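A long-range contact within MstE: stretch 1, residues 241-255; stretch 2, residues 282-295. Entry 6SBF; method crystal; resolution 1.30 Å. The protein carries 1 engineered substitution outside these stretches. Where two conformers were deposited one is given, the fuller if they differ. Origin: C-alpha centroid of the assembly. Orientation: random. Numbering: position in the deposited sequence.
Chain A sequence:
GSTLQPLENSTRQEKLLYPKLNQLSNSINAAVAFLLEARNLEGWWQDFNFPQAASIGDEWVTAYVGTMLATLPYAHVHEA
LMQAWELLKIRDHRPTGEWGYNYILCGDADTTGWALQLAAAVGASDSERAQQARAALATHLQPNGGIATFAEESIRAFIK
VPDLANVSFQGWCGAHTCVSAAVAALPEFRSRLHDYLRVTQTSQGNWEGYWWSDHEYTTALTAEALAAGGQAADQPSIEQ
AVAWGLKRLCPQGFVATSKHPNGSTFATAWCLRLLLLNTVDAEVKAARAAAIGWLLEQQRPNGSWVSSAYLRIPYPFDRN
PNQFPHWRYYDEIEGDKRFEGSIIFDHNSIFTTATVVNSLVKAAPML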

ATOM      1  N   ALA A 241       1.024 -14.984  10.837  1.00 13.08           N
ATOM      2  CA  ALA A 241       0.954 -14.266   9.568  1.00 13.60           C
ATOM      3  C   ALA A 241       2.087 -14.686   8.640  1.00 12.51           C
ATOM      4  O   ALA A 241       1.905 -14.860   7.418  1.00 12.99           O
ATOM      5  N   VAL A 242       3.305 -14.793   9.185  1.00 13.37           N
ATOM      6  CA  VAL A 242       4.445 -15.274   8.370  1.00 13.68           C
ATOM      7  C   VAL A 242       4.173 -16.695   7.841  1.00 13.63           C
ATOM      8  O   VAL A 242       4.451 -16.961   6.672  1.00 14.36           O
ATOM      9  N   ALA A 243       3.647 -17.579   8.668  1.00 13.71           N
ATOM     10  CA  ALA A 243       3.312 -18.949   8.225  1.00 15.10           C
ATOM     11  C   ALA A 243       2.266 -18.886   7.094  1.00 14.84           C
ATOM     12  O   ALA A 243       2.383 -19.679   6.148  1.00 15.85           O
ATOM     13  N   TRP A 244       1.281 -18.007   7.222  1.00 13.62           N
ATOM     14  CA  TRP A 244       0.289 -17.826   6.129  1.00 14.07           C
ATOM     15  C   TRP A 244       1.025 -17.372   4.851  1.00 13.02           C
ATOM     16  O   TRP A 244       0.772 -17.880   3.760  1.00 13.77           O
ATOM     17  N   GLY A 245       1.936 -16.411   4.970  1.00 13.49           N
ATOM     18  CA  GLY A 245       2.703 -15.920   3.804  1.00 14.10           C
ATOM     19  C   GLY A 245       3.491 -17.032   3.141  1.00 13.68           C
ATOM     20  O   GLY A 245       3.593 -17.096   1.920  1.00 14.17           O
ATOM     21  N   LEU A 246       4.091 -17.886   3.967  1.00 14.95           N
ATOM     22  CA  LEU A 246       4.888 -19.003   3.436  1.00 15.70           C
ATOM     23  C   LEU A 246       3.968 -19.930   2.608  1.00 16.74           C
ATOM     24  O   LEU A 246       4.402 -20.416   1.552  1.00 19.30           O
ATOM     25  N   LYS A 247       2.725 -20.158   3.067  1.00 17.10           N
ATOM     26  CA  LYS A 247       1.712 -20.974   2.318  1.00 19.19           C
ATOM     27  C   LYS A 247       1.314 -20.287   1.003  1.00 18.23           C
ATOM     28  O   LYS A 247       1.102 -20.941   0.002  1.00 21.34           O
ATOM     29  N   ARG A 248       1.174 -18.974   1.043  1.00 15.70           N
ATOM     30  CA  ARG A 248       0.765 -18.166  -0.123  1.00 16.13           C
ATOM     31  C   ARG A 248       1.804 -18.178  -1.237  1.00 16.59           C
ATOM     32  O   ARG A 248       1.449 -18.078  -2.437  1.00 19.32           O
ATOM     33  N   LEU A 249       3.066 -18.235  -0.883  1.00 15.74           N
ATOM     34  CA  LEU A 249       4.132 -18.240  -1.887  1.00 18.03           C
ATOM     35  C   LEU A 249       4.311 -19.662  -2.409  1.00 19.88           C
ATOM     36  O   LEU A 249       4.518 -20.601  -1.658  1.00 26.87           O
ATOM     37  N   CYS A 250       4.128 -19.872  -3.682  0.50 20.05           N
ATOM     38  CA  CYS A 250       4.361 -21.235  -4.165  0.50 22.38           C
ATOM     39  C   CYS A 250       5.860 -21.400  -4.373  0.50 23.24           C
ATOM     40  O   CYS A 250       6.662 -20.448  -4.320  0.50 23.19           O
ATOM     41  N   PRO A 251       6.259 -22.654  -4.622  1.00 25.83           N
ATOM     42  CA  PRO A 251       7.680 -22.977  -4.782  1.00 27.38           C
ATOM     43  C   PRO A 251       8.379 -22.226  -5.921  1.00 24.61           C
ATOM     44  O   PRO A 251       9.577 -21.979  -5.828  1.00 30.63           O
ATOM     45  N   GLN A 252       7.621 -21.800  -6.940  1.00 23.44           N
ATOM     46  CA  GLN A 252       8.189 -21.095  -8.111  1.00 22.38           C
ATOM     47  C   GLN A 252       8.491 -19.626  -7.772  1.00 21.36           C
ATOM     48  O   GLN A 252       9.107 -18.950  -8.590  1.00 22.07           O
ATOM     49  N   GLY A 253       8.055 -19.129  -6.620  1.00 18.51           N
ATOM     50  CA  GLY A 253       8.481 -17.831  -6.105  1.00 20.12           C
ATOM     51  C   GLY A 253       7.436 -16.771  -6.241  1.00 17.49           C
ATOM     52  O   GLY A 253       7.784 -15.591  -6.138  1.00 19.66           O
ATOM     53  N   PHE A 254       6.171 -17.130  -6.414  1.00 16.67           N
ATOM     54  CA  PHE A 254       5.132 -16.103  -6.542  1.00 14.66           C
ATOM     55  C   PHE A 254       3.887 -16.464  -5.738  1.00 12.98           C
ATOM     56  O   PHE A 254       3.619 -17.656  -5.426  1.00 15.51           O
ATOM     57  N   VAL A 255       3.079 -15.441  -5.501  1.00 12.37           N
ATOM     58  CA  VAL A 255       1.716 -15.552  -4.987  1.00 13.08           C
ATOM     59  C   VAL A 255       0.804 -15.620  -6.189  1.00 14.11           C
ATOM     60  O   VAL A 255       0.704 -14.668  -6.981  1.00 13.47           O
ATOM     61  N   ALA A 282      14.688 -21.284   8.147  1.00 30.98           N
ATOM     62  CA  ALA A 282      15.358 -21.606   6.866  1.00 30.54           C
ATOM     63  C   ALA A 282      14.330 -21.689   5.746  1.00 25.14           C
ATOM     64  O   ALA A 282      14.681 -21.298   4.603  1.00 26.66           O
ATOM     65  N   GLU A 283      13.137 -22.186   6.014  1.00 25.19           N
ATOM     66  CA  GLU A 283      12.092 -22.320   4.959  1.00 25.34           C
ATOM     67  C   GLU A 283      11.646 -20.931   4.513  1.00 20.99           C
ATOM     68  O   GLU A 283      11.459 -20.682   3.290  1.00 22.38           O
ATOM     69  N   VAL A 284      11.473 -20.027   5.468  1.00 21.97           N
ATOM     70  CA  VAL A 284      11.122 -18.618   5.162  1.00 19.18           C
ATOM     71  C   VAL A 284      12.241 -17.963   4.340  1.00 17.83           C
ATOM     72  O   VAL A 284      11.919 -17.327   3.330  1.00 18.13           O
ATOM     73  N   LYS A 285      13.496 -18.151   4.727  1.00 19.19           N
ATOM     74  CA  LYS A 285      14.638 -17.602   3.995  1.00 19.85           C
ATOM     75  C   LYS A 285      14.573 -18.105   2.542  1.00 19.57           C
ATOM     76  O   LYS A 285      14.804 -17.329   1.582  1.00 19.27           O
ATOM     77  N   ALA A 286      14.378 -19.402   2.342  1.00 20.87           N
ATOM     78  CA  ALA A 286      14.384 -19.972   0.989  1.00 22.98           C
ATOM     79  C   ALA A 286      13.195 -19.397   0.183  1.00 18.57           C
ATOM     80  O   ALA A 286      13.325 -19.219  -1.019  1.00 19.01           O
ATOM     81  N   ALA A 287      12.047 -19.185   0.814  1.00 18.24           N
ATOM     82  CA  ALA A 287      10.874 -18.618   0.135  1.00 18.09           C
ATOM     83  C   ALA A 287      11.182 -17.200  -0.327  1.00 16.47           C
ATOM     84  O   ALA A 287      10.847 -16.816  -1.445  1.00 16.29           O
ATOM     85  N   ARG A 288      11.803 -16.416   0.543  1.00 15.58           N
ATOM     86  CA  ARG A 288      12.216 -15.074   0.113  1.00 14.95           C
ATOM     87  C   ARG A 288      13.156 -15.108  -1.090  1.00 14.48           C
ATOM     88  O   ARG A 288      13.012 -14.265  -2.024  1.00 15.25           O
ATOM     89  N   ALA A 289      14.136 -15.992  -1.082  1.00 16.56           N
ATOM     90  CA  ALA A 289      15.086 -16.111  -2.183  1.00 16.84           C
ATOM     91  C   ALA A 289      14.341 -16.444  -3.464  1.00 15.96           C
ATOM     92  O   ALA A 289      14.662 -15.913  -4.532  1.00 16.48           O
ATOM     93  N   ALA A 290      13.341 -17.324  -3.382  1.00 16.36           N
ATOM     94  CA  ALA A 290      12.529 -17.703  -4.572  1.00 15.94           C
ATOM     95  C   ALA A 290      11.728 -16.508  -5.096  1.00 14.51           C
ATOM     96  O   ALA A 290      11.678 -16.289  -6.308  1.00 15.13           O
ATOM     97  N   ALA A 291      11.129 -15.748  -4.196  1.00 14.18           N
ATOM     98  CA  ALA A 291      10.328 -14.561  -4.543  1.00 13.30           C
ATOM     99  C   ALA A 291      11.227 -13.513  -5.202  1.00 13.70           C
ATOM    100  O   ALA A 291      10.852 -12.894  -6.213  1.00 14.67           O
ATOM    101  N   ILE A 292      12.410 -13.312  -4.635  1.00 14.51           N
ATOM    102  CA  ILE A 292      13.378 -12.355  -5.245  1.00 13.51           C
ATOM    103  C   ILE A 292      13.668 -12.830  -6.672  1.00 13.88           C
ATOM    104  O   ILE A 292      13.677 -11.998  -7.619  1.00 14.09           O
ATOM    105  N   GLY A 293      14.001 -14.105  -6.853  1.00 14.46           N
ATOM    106  CA  GLY A 293      14.362 -14.567  -8.192  1.00 15.25           C
ATOM    107  C   GLY A 293      13.224 -14.361  -9.182  1.00 14.68           C
ATOM    108  O   GLY A 293      13.451 -13.934 -10.331  1.00 16.17           O
ATOM    109  N   TRP A 294      12.001 -14.662  -8.771  1.00 14.35           N
ATOM    110  CA  TRP A 294      10.862 -14.536  -9.691  1.00 14.65           C
ATOM    111  C   TRP A 294      10.632 -13.055 -10.026  1.00 13.61           C
ATOM    112  O   TRP A 294      10.440 -12.705 -11.199  1.00 15.07           O
ATOM    113  N   LEU A 295      10.718 -12.193  -9.004  1.00 13.56           N
ATOM    114  CA  LEU A 295      10.515 -10.751  -9.297  1.00 14.01           C
ATOM    115  C   LEU A 295      11.644 -10.247 -10.234  1.00 13.12           C
ATOM    116  O   LEU A 295      11.349  -9.470 -11.158  1.00 14.55           O
TER

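This is an apolar contact without a single hydrogen bond across it: a helix end and the turn that follows it pack against one face of a second helix, burying 537 Å² in all. The helices run in the same general direction at 47°, their axes 10.4 Å apart at closest, a spacing that leaves room for branched side chains; the backbones come much nearer at the turn, where the CA atoms of Gly253 and Ala291 lie 4.1 Å apart. Val242, Leu246, Leu249 and Phe254 point toward the second helix, and Glu283, Ala287, Ala290 and Trp294 point back, while Val284 and Ala291 touch from sideways positions.

At the wide end, Val242 and Val284, both t, meet through CG1 of the former and CG2 of the latter at 3.9 Å. Leu246 (t, p) fills more of the gap: its CD1 reaches Ala287 CB at 3.5 Å, while its CD2 lies 3.6 Å from Glu283 CD, so the extended glutamate (t, t) lies along the leucine, carboxylate included. Leu249, also t, p, follows just as the chain leaves helical geometry. Leu249 CD2 sits 3.8 Å from Ala287 CB, 4.0 Å from Ala291 CB and only 3.2 Å from Ala287 O. Here both leucines meet the small Ala287, and Leu249 also Ala291.

The type I turn from Cys250 to Gly253 then brings backbone against backbone. A CB on Gly253 would fall 2.3 Å from Ala290 O, and the residue's own phi/psi of 105/19 independently calls for glycine. Two CA-H...O contacts use the closeness: Gly253 CA to Ala290 O at 3.6 Å, and Ala291 CA to Gly253 O at 3.2 Å. That buried Gly253 O has no conventional polar partner.

Phe254 (p) and Trp294 (t) close the contact. Phe254 CB sits over the face of the six-membered ring of Trp294, 3.5 Å from its centroid, while the phenyl ring meets the five-membered ring obliquely, at 48°.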

ATOM      1  CB  ALA A 241       0.914 -12.789   9.840  1.00 13.93           C
ATOM      2  CB  VAL A 242       5.756 -15.204   9.179  1.00 13.61           C
ATOM      3  CG1 VAL A 242       6.888 -15.895   8.458  1.00 15.90           C
ATOM      4  CG2 VAL A 242       6.141 -13.762   9.486  1.00 15.05           C
ATOM      5  CB  ALA A 243       2.801 -19.765   9.390  1.00 16.89           C
ATOM      6  CB  TRP A 244      -0.804 -16.854   6.560  1.00 13.91           C
ATOM      7  CG  TRP A 244      -1.720 -16.459   5.423  1.00 14.11           C
ATOM      8  CD1 TRP A 244      -2.905 -17.068   5.098  1.00 15.43           C
ATOM      9  CD2 TRP A 244      -1.597 -15.334   4.549  1.00 13.82           C
ATOM     10  NE1 TRP A 244      -3.495 -16.430   4.061  1.00 16.09           N
ATOM     11  CE2 TRP A 244      -2.720 -15.364   3.698  1.00 14.41           C
ATOM     12  CE3 TRP A 244      -0.676 -14.280   4.445  1.00 13.77           C
ATOM     13  CZ2 TRP A 244      -2.993 -14.368   2.782  1.00 15.01           C
ATOM     14  CZ3 TRP A 244      -0.924 -13.291   3.516  1.00 13.39           C
ATOM     15  CH2 TRP A 244      -2.038 -13.371   2.681  1.00 15.41           C
ATOM     16  CB  LEU A 246       5.536 -19.731   4.622  1.00 19.81           C
ATOM     17  CG  LEU A 246       6.449 -20.848   4.232  1.00 20.56           C
ATOM     18  CD1 LEU A 246       7.622 -20.340   3.397  1.00 25.39           C
ATOM     19  CD2 LEU A 246       6.939 -21.496   5.501  1.00 25.58           C
ATOM     20  CB  LYS A 247       0.513 -21.271   3.242  1.00 23.63           C
ATOM     21  CG  LYS A 247      -0.473 -22.297   2.706  1.00 39.93           C
ATOM     22  CD  LYS A 247      -1.679 -21.835   1.902  1.00 59.75           C
ATOM     23  CE  LYS A 247      -2.613 -22.997   1.582  1.00 67.59           C
ATOM     24  NZ  LYS A 247      -3.214 -22.915   0.224  1.00 71.40           N
ATOM     25  CB  ARG A 248       0.425 -16.733   0.247  1.00 15.28           C
ATOM     26  CG  ARG A 248      -0.799 -16.538   1.132  1.00 14.95           C
ATOM     27  CD  ARG A 248      -2.090 -16.857   0.421  1.00 15.94           C
ATOM     28  NE  ARG A 248      -2.330 -15.901  -0.664  1.00 15.86           N
ATOM     29  CZ  ARG A 248      -3.126 -16.095  -1.707  1.00 19.22           C
ATOM     30  NH1 ARG A 248      -3.891 -17.159  -1.805  1.00 22.00           N
ATOM     31  NH2 ARG A 248      -3.275 -15.153  -2.609  1.00 18.37           N
ATOM     32  CB  LEU A 249       5.420 -17.699  -1.302  1.00 19.30           C
ATOM     33  CG  LEU A 249       6.355 -17.182  -2.356  1.00 22.68           C
ATOM     34  CD1 LEU A 249       5.949 -15.789  -2.819  1.00 19.05           C
ATOM     35  CD2 LEU A 249       7.750 -17.211  -1.891  1.00 28.38           C
ATOM     36  CB  CYS A 250       3.616 -21.523  -5.447  0.50 25.38           C
ATOM     37  SG  CYS A 250       4.385 -20.679  -6.837  0.50 21.65           S
ATOM     38  CB  PRO A 251       7.676 -24.497  -4.996  1.00 33.47           C
ATOM     39  CG  PRO A 251       6.407 -24.948  -4.322  1.00 36.84           C
ATOM     40  CD  PRO A 251       5.398 -23.844  -4.590  1.00 32.58           C
ATOM     41  CB  GLN A 252       7.257 -21.181  -9.320  1.00 28.32           C
ATOM     42  CG  GLN A 252       7.062 -22.614  -9.779  1.00 37.92           C
ATOM     43  CD  GLN A 252       5.775 -23.185  -9.226  1.00 53.38           C
ATOM     44  OE1 GLN A 252       5.530 -23.259  -8.006  1.00 46.02           O
ATOM     45  NE2 GLN A 252       4.902 -23.535 -10.153  1.00 65.96           N
ATOM     46  CB  PHE A 254       4.789 -15.883  -8.023  1.00 15.74           C
ATOM     47  CG  PHE A 254       4.339 -17.107  -8.794  1.00 13.96           C
ATOM     48  CD1 PHE A 254       3.053 -17.624  -8.662  1.00 14.29           C
ATOM     49  CD2 PHE A 254       5.204 -17.750  -9.665  1.00 17.77           C
ATOM     50  CE1 PHE A 254       2.652 -18.732  -9.399  1.00 16.32           C
ATOM     51  CE2 PHE A 254       4.830 -18.879 -10.366  1.00 19.82           C
ATOM     52  CZ  PHE A 254       3.551 -19.366 -10.221  1.00 17.21           C
ATOM     53  CB  VAL A 255       1.337 -14.388  -4.080  1.00 14.33           C
ATOM     54  CG1 VAL A 255      -0.125 -14.479  -3.642  1.00 15.49           C
ATOM     55  CG2 VAL A 255       2.273 -14.354  -2.875  1.00 15.69           C
ATOM     56  CB  ALA A 282      16.143 -22.879   6.940  1.00 32.04           C
ATOM     57  CB  GLU A 283      10.890 -23.104   5.482  1.00 29.92           C
ATOM     58  CG  GLU A 283       9.892 -23.504   4.432  1.00 40.52           C
ATOM     59  CD  GLU A 283       8.864 -24.498   4.970  1.00 43.85           C
ATOM     60  OE1 GLU A 283       7.994 -24.981   4.175  1.00 59.97           O
ATOM     61  OE2 GLU A 283       8.951 -24.802   6.182  1.00 48.60           O
ATOM     62  CB  VAL A 284      10.773 -17.831   6.432  1.00 18.80           C
ATOM     63  CG1 VAL A 284      10.534 -16.372   6.104  1.00 18.32           C
ATOM     64  CG2 VAL A 284       9.562 -18.408   7.149  1.00 19.54           C
ATOM     65  CB  LYS A 285      15.946 -17.960   4.686  1.00 24.93           C
ATOM     66  CG  LYS A 285      17.152 -17.370   3.985  1.00 28.35           C
ATOM     67  CD  LYS A 285      18.461 -17.624   4.701  1.00 35.71           C
ATOM     68  CE  LYS A 285      19.508 -16.575   4.385  1.00 45.63           C
ATOM     69  NZ  LYS A 285      20.873 -17.075   4.645  1.00 57.61           N
ATOM     70  CB  ALA A 286      14.312 -21.490   1.059  1.00 22.85           C
ATOM     71  CB  ALA A 287       9.704 -18.680   1.076  1.00 18.45           C
ATOM     72  CB  ARG A 288      12.859 -14.285   1.245  1.00 16.15           C
ATOM     73  CG  ARG A 288      11.886 -13.945   2.359  1.00 18.26           C
ATOM     74  CD  ARG A 288      12.357 -12.803   3.255  1.00 17.49           C
ATOM     75  NE  ARG A 288      13.734 -13.019   3.707  1.00 18.40           N
ATOM     76  CZ  ARG A 288      14.119 -13.738   4.760  1.00 20.36           C
ATOM     77  NH1 ARG A 288      13.287 -14.046   5.738  1.00 19.80           N
ATOM     78  NH2 ARG A 288      15.391 -14.047   4.868  1.00 23.18           N
ATOM     79  CB  ALA A 289      16.109 -17.167  -1.849  1.00 19.52           C
ATOM     80  CB  ALA A 290      11.640 -18.924  -4.265  1.00 18.11           C
ATOM     81  CB  ALA A 291       9.661 -14.006  -3.326  1.00 14.99           C
ATOM     82  CB  ILE A 292      14.653 -12.232  -4.387  1.00 15.46           C
ATOM     83  CG1 ILE A 292      14.353 -11.500  -3.088  1.00 15.70           C
ATOM     84  CG2 ILE A 292      15.756 -11.556  -5.180  1.00 16.50           C
ATOM     85  CD1 ILE A 292      15.472 -11.647  -2.052  1.00 17.58           C
ATOM     86  CB  TRP A 294       9.630 -15.170  -9.061  1.00 14.80           C
ATOM     87  CG  TRP A 294       8.456 -15.128  -9.991  1.00 14.54           C
ATOM     88  CD1 TRP A 294       8.182 -16.010 -10.994  1.00 17.05           C
ATOM     89  CD2 TRP A 294       7.389 -14.175  -9.941  1.00 14.91           C
ATOM     90  NE1 TRP A 294       7.001 -15.629 -11.592  1.00 15.49           N
ATOM     91  CE2 TRP A 294       6.471 -14.540 -10.952  1.00 15.10           C
ATOM     92  CE3 TRP A 294       7.081 -13.077  -9.134  1.00 14.30           C
ATOM     93  CZ2 TRP A 294       5.312 -13.813 -11.187  1.00 15.34           C
ATOM     94  CZ3 TRP A 294       5.926 -12.359  -9.345  1.00 13.98           C
ATOM     95  CH2 TRP A 294       5.041 -12.734 -10.356  1.00 15.56           C
ATOM     96  CB  LEU A 295      10.478  -9.961  -7.979  1.00 14.31           C
ATOM     97  CG  LEU A 295       9.225 -10.179  -7.159  1.00 13.50           C
ATOM     98  CD1 LEU A 295       9.386  -9.616  -5.737  1.00 13.44           C
ATOM     99  CD2 LEU A 295       8.020  -9.546  -7.810  1.00 14.62           C
TER